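Long-range contact in putative oxidoreductase molybdopterin-binding subunit (Sulfolobus tokodaii, PDB 4ZOH), which probably serves as the molybdenum-cofactor subunit of an oxidoreductase of the xanthine dehydrogenase and aldehyde oxidase family, binding pterin cytosine dinucleotide: residues Lys500-Ile512 against Ile541-Thr555. Residues are numbered along the deposited sequence; the frame is centred on the assembly and turned at random.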
ATOM      1  N   LYS A 500     -16.969  24.797  17.735  1.00 34.54           N
ATOM      2  CA  LYS A 500     -17.925  24.884  16.602  1.00 36.81           C
ATOM      3  C   LYS A 500     -18.822  23.658  16.563  1.00 35.50           C
ATOM      4  O   LYS A 500     -20.038  23.793  16.390  1.00 34.24           O
ATOM      5  CB  LYS A 500     -17.236  25.011  15.239  1.00 40.68           C
ATOM      6  CG  LYS A 500     -16.589  26.353  14.936  1.00 49.82           C
ATOM      7  CD  LYS A 500     -16.807  26.675  13.453  1.00 60.74           C
ATOM      8  CE  LYS A 500     -15.764  27.633  12.903  1.00 65.94           C
ATOM      9  NZ  LYS A 500     -14.616  26.858  12.365  1.00 69.19           N
ATOM     10  N   LEU A 501     -18.222  22.473  16.740  1.00 31.86           N
ATOM     11  CA  LEU A 501     -18.992  21.237  16.771  1.00 32.68           C
ATOM     12  C   LEU A 501     -20.012  21.237  17.921  1.00 33.24           C
ATOM     13  O   LEU A 501     -21.149  20.854  17.722  1.00 36.13           O
ATOM     14  CB  LEU A 501     -18.113  19.949  16.811  1.00 29.03           C
ATOM     15  CG  LEU A 501     -18.968  18.688  16.974  1.00 29.02           C
ATOM     16  CD1 LEU A 501     -19.972  18.471  15.821  1.00 29.50           C
ATOM     17  CD2 LEU A 501     -18.111  17.465  17.202  1.00 29.77           C
ATOM     18  N   LYS A 502     -19.575  21.640  19.106  1.00 32.75           N
ATOM     19  CA  LYS A 502     -20.446  21.651  20.291  1.00 33.21           C
ATOM     20  C   LYS A 502     -21.624  22.643  20.086  1.00 31.36           C
ATOM     21  O   LYS A 502     -22.785  22.294  20.328  1.00 32.12           O
ATOM     22  CB  LYS A 502     -19.612  22.046  21.512  1.00 31.37           C
ATOM     23  CG  LYS A 502     -20.312  21.878  22.864  1.00 35.06           C
ATOM     24  CD  LYS A 502     -19.579  22.657  23.933  1.00 37.01           C
ATOM     25  CE  LYS A 502     -20.364  22.654  25.234  1.00 42.25           C
ATOM     26  NZ  LYS A 502     -19.814  23.680  26.162  1.00 43.71           N
ATOM     27  N   ASP A 503     -21.297  23.852  19.625  1.00 30.49           N
ATOM     28  CA  ASP A 503     -22.297  24.850  19.257  1.00 35.22           C
ATOM     29  C   ASP A 503     -23.310  24.327  18.271  1.00 37.93           C
ATOM     30  O   ASP A 503     -24.514  24.644  18.386  1.00 43.22           O
ATOM     31  CB  ASP A 503     -21.666  26.126  18.672  1.00 34.84           C
ATOM     32  CG  ASP A 503     -20.801  26.849  19.662  1.00 41.85           C
ATOM     33  OD1 ASP A 503     -19.948  27.681  19.225  1.00 46.74           O
ATOM     34  OD2 ASP A 503     -20.948  26.551  20.881  1.00 38.01           O
ATOM     35  N   LYS A 504     -22.840  23.526  17.310  1.00 38.77           N
ATOM     36  CA  LYS A 504     -23.750  22.950  16.309  1.00 35.72           C
ATOM     37  C   LYS A 504     -24.609  21.862  16.911  1.00 34.50           C
ATOM     38  O   LYS A 504     -25.799  21.752  16.575  1.00 38.55           O
ATOM     39  CB  LYS A 504     -22.993  22.465  15.078  1.00 39.91           C
ATOM     40  CG  LYS A 504     -23.791  22.499  13.772  1.00 47.26           C
ATOM     41  CD  LYS A 504     -22.860  22.802  12.589  1.00 59.96           C
ATOM     42  CE  LYS A 504     -21.615  21.899  12.615  1.00 60.62           C
ATOM     43  NZ  LYS A 504     -20.318  22.627  12.587  1.00 71.67           N
ATOM     44  N   LEU A 505     -24.029  21.046  17.793  1.00 34.27           N
ATOM     45  CA  LEU A 505     -24.782  19.955  18.422  1.00 37.52           C
ATOM     46  C   LEU A 505     -25.908  20.580  19.294  1.00 39.70           C
ATOM     47  O   LEU A 505     -27.037  20.040  19.339  1.00 41.84           O
ATOM     48  CB  LEU A 505     -23.880  19.077  19.309  1.00 38.57           C
ATOM     49  CG  LEU A 505     -22.819  18.102  18.752  1.00 34.16           C
ATOM     50  CD1 LEU A 505     -21.983  17.511  19.890  1.00 29.58           C
ATOM     51  CD2 LEU A 505     -23.507  17.000  17.976  1.00 29.88           C
ATOM     52  N   ILE A 506     -25.573  21.693  19.964  1.00 36.26           N
ATOM     53  CA  ILE A 506     -26.525  22.496  20.772  1.00 40.12           C
ATOM     54  C   ILE A 506     -27.748  22.965  19.961  1.00 43.47           C
ATOM     55  O   ILE A 506     -28.912  22.664  20.328  1.00 45.73           O
ATOM     56  CB  ILE A 506     -25.840  23.640  21.568  1.00 36.21           C
ATOM     57  CG1 ILE A 506     -25.138  23.043  22.800  1.00 33.67           C
ATOM     58  CG2 ILE A 506     -26.883  24.666  22.040  1.00 41.60           C
ATOM     59  CD1 ILE A 506     -24.155  23.960  23.497  1.00 29.99           C
ATOM     60  N   GLU A 507     -27.509  23.649  18.860  1.00 47.44           N
ATOM     61  CA  GLU A 507     -28.646  24.140  18.094  1.00 55.81           C
ATOM     62  C   GLU A 507     -29.523  23.060  17.430  1.00 58.97           C
ATOM     63  O   GLU A 507     -30.762  23.210  17.394  1.00 58.32           O
ATOM     64  CB  GLU A 507     -28.257  25.251  17.155  1.00 60.53           C
ATOM     65  CG  GLU A 507     -27.172  24.932  16.165  1.00 71.22           C
ATOM     66  CD  GLU A 507     -27.281  25.842  14.963  1.00 78.61           C
ATOM     67  OE1 GLU A 507     -26.264  26.083  14.277  1.00 76.33           O
ATOM     68  OE2 GLU A 507     -28.405  26.323  14.718  1.00 81.37           O
ATOM     69  N   ILE A 508     -28.912  21.959  16.974  1.00 48.74           N
ATOM     70  CA  ILE A 508     -29.713  20.825  16.475  1.00 46.69           C
ATOM     71  C   ILE A 508     -30.560  20.243  17.632  1.00 49.83           C
ATOM     72  O   ILE A 508     -31.769  19.970  17.468  1.00 45.88           O
ATOM     73  CB  ILE A 508     -28.839  19.783  15.718  1.00 43.66           C
ATOM     74  CG1 ILE A 508     -28.271  20.446  14.457  1.00 43.16           C
ATOM     75  CG2 ILE A 508     -29.642  18.556  15.294  1.00 37.50           C
ATOM     76  CD1 ILE A 508     -26.906  19.966  14.056  1.00 48.69           C
ATOM     77  N   GLY A 509     -29.918  20.085  18.799  1.00 48.50           N
ATOM     78  CA  GLY A 509     -30.578  19.650  20.037  1.00 48.95           C
ATOM     79  C   GLY A 509     -31.723  20.598  20.405  1.00 49.83           C
ATOM     80  O   GLY A 509     -32.810  20.139  20.729  1.00 49.61           O
ATOM     81  N   ALA A 510     -31.464  21.904  20.325  1.00 51.91           N
ATOM     82  CA  ALA A 510     -32.450  22.968  20.578  1.00 52.13           C
ATOM     83  C   ALA A 510     -33.614  22.855  19.591  1.00 57.73           C
ATOM     84  O   ALA A 510     -34.760  22.706  20.025  1.00 52.79           O
ATOM     85  CB  ALA A 510     -31.799  24.343  20.503  1.00 48.68           C
ATOM     86  N   LYS A 511     -33.315  22.880  18.282  1.00 55.27           N
ATOM     87  CA  LYS A 511     -34.305  22.568  17.241  1.00 52.55           C
ATOM     88  C   LYS A 511     -35.170  21.341  17.535  1.00 50.63           C
ATOM     89  O   LYS A 511     -36.391  21.450  17.484  1.00 56.57           O
ATOM     90  CB  LYS A 511     -33.669  22.425  15.868  1.00 59.17           C
ATOM     91  CG  LYS A 511     -33.701  23.675  15.019  1.00 59.15           C
ATOM     92  CD  LYS A 511     -33.740  23.284  13.558  1.00 65.82           C
ATOM     93  CE  LYS A 511     -32.769  24.137  12.753  1.00 79.41           C
ATOM     94  NZ  LYS A 511     -33.179  24.247  11.323  1.00 85.33           N
ATOM     95  N   ILE A 512     -34.560  20.203  17.881  1.00 49.01           N
ATOM     96  CA  ILE A 512     -35.303  18.990  18.232  1.00 47.21           C
ATOM     97  C   ILE A 512     -36.223  19.149  19.481  1.00 56.63           C
ATOM     98  O   ILE A 512     -37.270  18.506  19.584  1.00 58.52           O
ATOM     99  CB  ILE A 512     -34.353  17.774  18.372  1.00 44.32           C
ATOM    100  CG1 ILE A 512     -33.577  17.529  17.057  1.00 46.32           C
ATOM    101  CG2 ILE A 512     -35.086  16.505  18.826  1.00 37.14           C
ATOM    102  CD1 ILE A 512     -32.367  16.622  17.209  1.00 42.73           C
ATOM    103  N   ILE A 541     -29.104  13.346  18.235  1.00 29.14           N
ATOM    104  CA  ILE A 541     -28.796  14.634  17.613  1.00 31.47           C
ATOM    105  C   ILE A 541     -28.121  14.445  16.220  1.00 33.46           C
ATOM    106  O   ILE A 541     -28.448  15.146  15.229  1.00 38.04           O
ATOM    107  CB  ILE A 541     -27.932  15.534  18.552  1.00 32.64           C
ATOM    108  CG1 ILE A 541     -28.765  16.076  19.757  1.00 32.64           C
ATOM    109  CG2 ILE A 541     -27.328  16.710  17.790  1.00 28.86           C
ATOM    110  CD1 ILE A 541     -27.917  16.752  20.815  1.00 30.40           C
ATOM    111  N   VAL A 542     -27.174  13.496  16.188  1.00 35.48           N
ATOM    112  CA  VAL A 542     -26.324  13.244  15.036  1.00 27.46           C
ATOM    113  C   VAL A 542     -27.223  12.692  13.922  1.00 28.01           C
ATOM    114  O   VAL A 542     -27.237  13.223  12.827  1.00 29.46           O
ATOM    115  CB  VAL A 542     -25.198  12.273  15.381  1.00 25.84           C
ATOM    116  CG1 VAL A 542     -24.508  11.781  14.093  1.00 24.88           C
ATOM    117  CG2 VAL A 542     -24.177  12.917  16.319  1.00 23.06           C
ATOM    118  N   LYS A 543     -28.009  11.649  14.186  1.00 30.49           N
ATOM    119  CA  LYS A 543     -28.914  11.127  13.113  1.00 31.85           C
ATOM    120  C   LYS A 543     -29.913  12.136  12.537  1.00 35.57           C
ATOM    121  O   LYS A 543     -30.166  12.199  11.303  1.00 34.98           O
ATOM    122  CB  LYS A 543     -29.586   9.888  13.561  1.00 30.11           C
ATOM    123  CG  LYS A 543     -28.553   8.892  13.976  1.00 31.99           C
ATOM    124  CD  LYS A 543     -29.221   7.578  14.188  1.00 33.73           C
ATOM    125  CE  LYS A 543     -28.192   6.531  14.581  1.00 32.42           C
ATOM    126  NZ  LYS A 543     -28.750   5.298  14.018  1.00 43.52           N
ATOM    127  N   ASN A 544     -30.441  12.956  13.433  1.00 37.45           N
ATOM    128  CA  ASN A 544     -31.300  14.050  13.051  1.00 40.56           C
ATOM    129  C   ASN A 544     -30.567  15.145  12.304  1.00 38.63           C
ATOM    130  O   ASN A 544     -31.154  15.754  11.440  1.00 40.00           O
ATOM    131  CB  ASN A 544     -32.152  14.557  14.249  1.00 44.66           C
ATOM    132  CG  ASN A 544     -33.275  13.565  14.589  1.00 56.32           C
ATOM    133  OD1 ASN A 544     -34.271  13.461  13.849  1.00 52.47           O
ATOM    134  ND2 ASN A 544     -33.076  12.752  15.650  1.00 52.73           N
ATOM    135  N   ALA A 545     -29.297  15.394  12.602  1.00 35.65           N
ATOM    136  CA  ALA A 545     -28.560  16.370  11.779  1.00 37.32           C
ATOM    137  C   ALA A 545     -28.477  15.951  10.304  1.00 36.83           C
ATOM    138  O   ALA A 545     -28.612  16.780   9.415  1.00 34.57           O
ATOM    139  CB  ALA A 545     -27.163  16.641  12.344  1.00 38.90           C
ATOM    140  N   PHE A 546     -28.258  14.658  10.062  1.00 34.20           N
ATOM    141  CA  PHE A 546     -28.209  14.140   8.733  1.00 31.41           C
ATOM    142  C   PHE A 546     -29.597  14.243   8.050  1.00 33.98           C
ATOM    143  O   PHE A 546     -29.705  14.740   6.910  1.00 29.30           O
ATOM    144  CB  PHE A 546     -27.687  12.696   8.761  1.00 30.68           C
ATOM    145  CG  PHE A 546     -26.171  12.577   8.790  1.00 26.97           C
ATOM    146  CD1 PHE A 546     -25.450  12.397   7.581  1.00 26.95           C
ATOM    147  CD2 PHE A 546     -25.446  12.590  10.002  1.00 26.91           C
ATOM    148  CE1 PHE A 546     -24.057  12.244   7.574  1.00 26.38           C
ATOM    149  CE2 PHE A 546     -24.041  12.430  10.008  1.00 28.09           C
ATOM    150  CZ  PHE A 546     -23.333  12.265   8.778  1.00 26.19           C
ATOM    151  N   LYS A 547     -30.657  13.830   8.738  1.00 38.33           N
ATOM    152  CA  LYS A 547     -32.048  13.930   8.184  1.00 40.19           C
ATOM    153  C   LYS A 547     -32.454  15.370   7.843  1.00 38.16           C
ATOM    154  O   LYS A 547     -33.154  15.596   6.890  1.00 43.61           O
ATOM    155  CB  LYS A 547     -33.082  13.336   9.138  1.00 42.40           C
ATOM    156  CG  LYS A 547     -33.346  11.861   8.954  1.00 47.85           C
ATOM    157  CD  LYS A 547     -33.985  11.277  10.218  1.00 46.58           C
ATOM    158  CE  LYS A 547     -33.332   9.943  10.541  1.00 48.63           C
ATOM    159  NZ  LYS A 547     -34.182   9.033  11.345  1.00 55.22           N
ATOM    160  N   MET A 548     -31.987  16.323   8.629  1.00 36.11           N
ATOM    161  CA  MET A 548     -32.237  17.727   8.416  1.00 39.31           C
ATOM    162  C   MET A 548     -31.292  18.389   7.401  1.00 40.10           C
ATOM    163  O   MET A 548     -31.333  19.628   7.229  1.00 35.51           O
ATOM    164  CB  MET A 548     -32.084  18.454   9.743  1.00 41.90           C
ATOM    165  CG  MET A 548     -33.234  18.262  10.733  1.00 50.27           C
ATOM    166  SD  MET A 548     -32.763  18.731  12.430  1.00 63.19           S
ATOM    167  CE  MET A 548     -32.139  20.401  12.199  1.00 57.43           C
ATOM    168  N   GLY A 549     -30.445  17.590   6.736  1.00 42.12           N
ATOM    169  CA  GLY A 549     -29.407  18.120   5.794  1.00 39.77           C
ATOM    170  C   GLY A 549     -28.409  19.043   6.468  1.00 36.55           C
ATOM    171  O   GLY A 549     -27.982  19.998   5.883  1.00 37.99           O
ATOM    172  N   GLU A 550     -28.079  18.787   7.723  1.00 38.85           N
ATOM    173  CA  GLU A 550     -27.166  19.623   8.471  1.00 38.01           C
ATOM    174  C   GLU A 550     -25.835  18.867   8.745  1.00 37.00           C
ATOM    175  O   GLU A 550     -25.819  17.832   9.410  1.00 32.66           O
ATOM    176  CB  GLU A 550     -27.833  19.978   9.788  1.00 47.12           C
ATOM    177  CG  GLU A 550     -28.557  21.305   9.771  1.00 65.36           C
ATOM    178  CD  GLU A 550     -27.576  22.415  10.032  1.00 77.45           C
ATOM    179  OE1 GLU A 550     -27.013  22.459  11.170  1.00 87.51           O
ATOM    180  OE2 GLU A 550     -27.334  23.197   9.079  1.00 83.84           O
ATOM    181  N   SER A 551     -24.731  19.386   8.236  1.00 32.02           N
ATOM    182  CA  SER A 551     -23.464  18.702   8.336  1.00 31.34           C
ATOM    183  C   SER A 551     -22.780  18.921   9.704  1.00 31.47           C
ATOM    184  O   SER A 551     -22.703  20.047  10.182  1.00 30.07           O
ATOM    185  CB  SER A 551     -22.496  19.171   7.251  1.00 32.05           C
ATOM    186  OG  SER A 551     -21.210  18.610   7.511  1.00 35.05           O
ATOM    187  N   LEU A 552     -22.210  17.847  10.253  1.00 28.06           N
ATOM    188  CA  LEU A 552     -21.420  17.884  11.485  1.00 27.01           C
ATOM    189  C   LEU A 552     -19.939  17.582  11.148  1.00 27.31           C
ATOM    190  O   LEU A 552     -19.299  16.698  11.728  1.00 30.20           O
ATOM    191  CB  LEU A 552     -21.982  16.832  12.470  1.00 23.12           C
ATOM    192  CG  LEU A 552     -23.396  17.092  13.049  1.00 30.23           C
ATOM    193  CD1 LEU A 552     -23.796  15.919  13.974  1.00 26.52           C
ATOM    194  CD2 LEU A 552     -23.414  18.428  13.818  1.00 26.05           C
ATOM    195  N   ASP A 553     -19.434  18.260  10.138  1.00 27.50           N
ATOM    196  CA  ASP A 553     -18.030  18.141   9.743  1.00 24.62           C
ATOM    197  C   ASP A 553     -17.589  19.591   9.716  1.00 26.61           C
ATOM    198  O   ASP A 553     -18.110  20.357   8.947  1.00 27.39           O
ATOM    199  CB  ASP A 553     -17.916  17.493   8.332  1.00 20.83           C
ATOM    200  CG  ASP A 553     -16.479  17.061   7.991  1.00 20.60           C
ATOM    201  OD1 ASP A 553     -15.491  17.812   8.247  1.00 23.24           O
ATOM    202  OD2 ASP A 553     -16.315  15.918   7.531  1.00 21.89           O
ATOM    203  N   THR A 554     -16.637  19.978  10.547  1.00 26.15           N
ATOM    204  CA  THR A 554     -16.282  21.373  10.600  1.00 28.89           C
ATOM    205  C   THR A 554     -14.792  21.615  10.654  1.00 25.35           C
ATOM    206  O   THR A 554     -14.072  20.798  11.187  1.00 28.99           O
ATOM    207  CB  THR A 554     -17.087  22.167  11.684  1.00 33.40           C
ATOM    208  OG1 THR A 554     -16.936  23.574  11.404  1.00 38.49           O
ATOM    209  CG2 THR A 554     -16.648  21.845  13.094  1.00 32.94           C
ATOM    210  N   THR A 555     -14.344  22.687  10.030  1.00 22.23           N
ATOM    211  CA  THR A 555     -12.926  22.987   9.911  1.00 24.25           C
ATOM    212  C   THR A 555     -12.688  24.370  10.462  1.00 28.17           C
ATOM    213  O   THR A 555     -13.404  25.307  10.124  1.00 32.02           O
ATOM    214  CB  THR A 555     -12.458  22.883   8.421  1.00 24.17           C
ATOM    215  OG1 THR A 555     -12.595  21.519   7.990  1.00 26.18           O
ATOM    216  CG2 THR A 555     -11.013  23.286   8.256  1.00 22.71           C
TER
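Helix 486-512 packs on a helix-turn-strand unit in the second molybdopterin-binding region, with Ile508 and Leu505 meeting Ile541, Ala545 and Leu552. Ile508 buries the most surface in the contact: its CG2, anti to the backbone N, rests 3.9 Å from CG2 of Ile541, while the other branch carries CD1 to 3.7 Å from CB of Ala545 and on to CD2 of Leu552. A branched side chain thus meets the short helix and the strand approach at once, where the small Ala545 lets CD1 come close. Leu505 crosses Ile541 at about a right angle, CD2 lying 3.8 Å from CG2 of Ile541. The two helices run nearly perpendicular, at 81°, and their backbones draw close where Gly509 faces Ile541, the missing side chain of Gly509 allowing CD1 of Ile541 to within 4.0 Å of its CA. Farther along, CD1 of Ile512 lies on CB of Asn544, whose amide turns back to Glu540 O. A Schellman motif with Gly549 at positive phi ends helix 538-547, and the chain turns into strand 553-559, the outermost strand, within this chain, of a four-stranded sheet, beside strand 420-427. Lysines suit this partly exposed margin, their long aliphatic chains lying along apolar groups. Lys504 bends so that CE lies 3.2 Å from Ser551 O and NZ 3.4 Å from CB of Thr554; an alanine here would probably uncover the flank of Leu552 and the Ser551 carbonyl, and take the amino group from beside Thr554. Past it, Lys500 spans the methyl and hydroxyl of Thr554, and its NZ gives a weak hydrogen bond of 3.0 Å to Thr555 O.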